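TRNA (guanine(26)-N(2))-dimethyltransferase (Pyrococcus horikoshii, PDB 2DUL) probably dimethylates the exocyclic N2 of guanine 26 in tRNAs, taking both methyl groups from S-adenosyl-L-methionine. Local coordinates at residues F146-L151 with A208-L213. Residues are numbered along the deposited sequence; the frame is centred on the assembly and turned at random.
Sequences FLDTAL and AAKYDL
Asp-148 OD1 draws two donors from the turn at the end of helix 192-209. Lys-210 NZ forms a salt bridge with it at 2.6 Å, arriving on the syn side, and the Tyr-211 hydroxyl donates to it with OH 2.7 Å from OD1. Both lie out of the carboxylate plane, on opposite faces of it, the phenol 36° above. In Asp-148, CG is anti to the backbone N (chi1 -168°), on the side facing Tyr-211, whose ring plane is turned 31° from that of the carboxylate. A bend at chi4 turns NZ of an otherwise extended lysine chain toward OD1, while Lys-210 CG sits 3.9 Å above the centre of the Tyr-211 ring.

Further bonds come from neighbours: Asp-148 OD2 forms a salt bridge with Arg-152 NH2, Arg-152 NE bonds to Tyr-211 OH, and Lys-210 NZ also donates to the Tyr-207 carbonyl. Beside this polar group, Leu-151 CB rests obliquely against the tyrosine, 4.0 Å from CE2. Its CD1 comes 3.6 Å from Ala-208 N, and its CD2 lies 3.9 Å from Ala-208 CB.

The contact joins helix 144-153 to the type I beta turn, Ala-209 to Asp-212, that leads from helix 192-209 into strand 213-223, an outermost strand of the sheet in this class I-like methyltransferase. The Asp-148 side chain is about 12 Å from that of Ala-121 in the predicted cofactor site, so this is structural packing away from that site. An alanine in place of Asp-148 would probably leave the Lys-210 ammonium and the Arg-152 guanidinium without their carboxylate mate and the phenol without its acceptor. One carboxylate between two basic side chains is likely to stay ionised, so the helix is tied to the turn by charge as well as by leucine packing.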
loop_
_atom_site.group_PDB
_atom_site.type_symbol
_atom_site.label_atom_id
_atom_site.label_comp_id
_atom_site.label_asym_id
_atom_site.label_seq_id
_atom_site.Cartn_x
_atom_site.Cartn_y
_atom_site.Cartn_z
ATOM N N PHE A 146 1.824 -7.648 12.959
ATOM C CA PHE A 146 2.646 -8.527 12.120
ATOM C C PHE A 146 3.849 -7.844 11.455
ATOM O O PHE A 146 4.719 -8.519 10.897
ATOM C CB PHE A 146 1.790 -9.138 10.996
ATOM C CG PHE A 146 0.566 -9.869 11.480
ATOM C CD1 PHE A 146 0.680 -11.094 12.136
ATOM C CD2 PHE A 146 -0.701 -9.330 11.280
ATOM C CE1 PHE A 146 -0.451 -11.773 12.588
ATOM C CE2 PHE A 146 -1.845 -10.000 11.729
ATOM C CZ PHE A 146 -1.720 -11.222 12.385
ATOM N N LEU A 147 3.890 -6.517 11.507
ATOM C CA LEU A 147 4.949 -5.760 10.849
ATOM C C LEU A 147 6.387 -6.043 11.266
ATOM O O LEU A 147 7.260 -6.213 10.405
ATOM C CB LEU A 147 4.690 -4.259 10.991
ATOM C CG LEU A 147 5.765 -3.368 10.352
ATOM C CD1 LEU A 147 5.775 -3.575 8.841
ATOM C CD2 LEU A 147 5.491 -1.898 10.684
ATOM N N ASP A 148 6.649 -6.083 12.570
ATOM C CA ASP A 148 8.019 -6.307 13.017
ATOM C C ASP A 148 8.568 -7.655 12.566
ATOM O O ASP A 148 9.720 -7.752 12.130
ATOM C CB ASP A 148 8.128 -6.183 14.537
ATOM C CG ASP A 148 9.575 -6.117 15.001
ATOM O OD1 ASP A 148 10.281 -5.172 14.593
ATOM O OD2 ASP A 148 10.006 -7.006 15.762
ATOM N N THR A 149 7.750 -8.695 12.656
ATOM C CA THR A 149 8.198 -10.018 12.242
ATOM C C THR A 149 8.377 -10.085 10.726
ATOM O O THR A 149 9.307 -10.725 10.233
ATOM C CB THR A 149 7.216 -11.114 12.710
ATOM O OG1 THR A 149 7.026 -11.002 14.127
ATOM C CG2 THR A 149 7.779 -12.510 12.407
ATOM N N ALA A 150 7.502 -9.418 9.977
ATOM C CA ALA A 150 7.639 -9.429 8.525
ATOM C C ALA A 150 8.969 -8.781 8.139
ATOM O O ALA A 150 9.619 -9.198 7.180
ATOM C CB ALA A 150 6.482 -8.679 7.873
ATOM N N LEU A 151 9.370 -7.765 8.897
ATOM C CA LEU A 151 10.615 -7.058 8.628
ATOM C C LEU A 151 11.845 -7.920 8.895
ATOM O O LEU A 151 12.951 -7.571 8.478
ATOM C CB LEU A 151 10.679 -5.768 9.450
ATOM C CG LEU A 151 9.823 -4.630 8.892
ATOM C CD1 LEU A 151 9.703 -3.506 9.914
ATOM C CD2 LEU A 151 10.454 -4.116 7.594
ATOM N N ALA A 208 11.746 -0.582 10.627
ATOM C CA ALA A 208 12.830 -1.210 9.872
ATOM C C ALA A 208 14.232 -0.771 10.282
ATOM O O ALA A 208 15.182 -1.557 10.200
ATOM C CB ALA A 208 12.636 -0.951 8.376
ATOM N N ALA A 209 14.357 0.478 10.715
ATOM C CA ALA A 209 15.655 1.043 11.085
ATOM C C ALA A 209 16.496 0.234 12.063
ATOM O O ALA A 209 17.712 0.140 11.893
ATOM C CB ALA A 209 15.477 2.490 11.610
ATOM N N LYS A 210 15.873 -0.356 13.079
ATOM C CA LYS A 210 16.650 -1.119 14.054
ATOM C C LYS A 210 17.381 -2.336 13.482
ATOM O O LYS A 210 18.308 -2.843 14.100
ATOM C CB LYS A 210 15.776 -1.542 15.246
ATOM C CG LYS A 210 14.664 -2.530 14.938
ATOM C CD LYS A 210 13.887 -2.826 16.221
ATOM C CE LYS A 210 12.663 -3.703 15.966
ATOM N NZ LYS A 210 11.680 -2.994 15.106
ATOM N N TYR A 211 16.972 -2.797 12.305
ATOM C CA TYR A 211 17.625 -3.940 11.671
ATOM C C TYR A 211 18.689 -3.436 10.706
ATOM O O TYR A 211 19.212 -4.195 9.889
ATOM C CB TYR A 211 16.590 -4.763 10.905
ATOM C CG TYR A 211 15.499 -5.299 11.803
ATOM C CD1 TYR A 211 15.801 -6.195 12.830
ATOM C CD2 TYR A 211 14.176 -4.883 11.653
ATOM C CE1 TYR A 211 14.804 -6.671 13.699
ATOM C CE2 TYR A 211 13.168 -5.352 12.520
ATOM C CZ TYR A 211 13.497 -6.244 13.538
ATOM O OH TYR A 211 12.523 -6.705 14.401
ATOM N N ASP A 212 19.007 -2.151 10.822
ATOM C CA ASP A 212 19.965 -1.494 9.940
ATOM C C ASP A 212 19.484 -1.640 8.496
ATOM O O ASP A 212 20.244 -1.990 7.590
ATOM C CB ASP A 212 21.373 -2.076 10.118
ATOM C CG ASP A 212 21.993 -1.701 11.464
ATOM O OD1 ASP A 212 21.545 -0.702 12.073
ATOM O OD2 ASP A 212 22.932 -2.397 11.910
ATOM N N LEU A 213 18.195 -1.372 8.308
ATOM C CA LEU A 213 17.558 -1.439 7.000
ATOM C C LEU A 213 16.873 -0.114 6.724
ATOM O O LEU A 213 16.346 0.520 7.636
ATOM C CB LEU A 213 16.488 -2.532 6.967
ATOM C CG LEU A 213 16.904 -3.991 7.125
ATOM C CD1 LEU A 213 15.643 -4.848 7.234
ATOM C CD2 LEU A 213 17.772 -4.423 5.933
#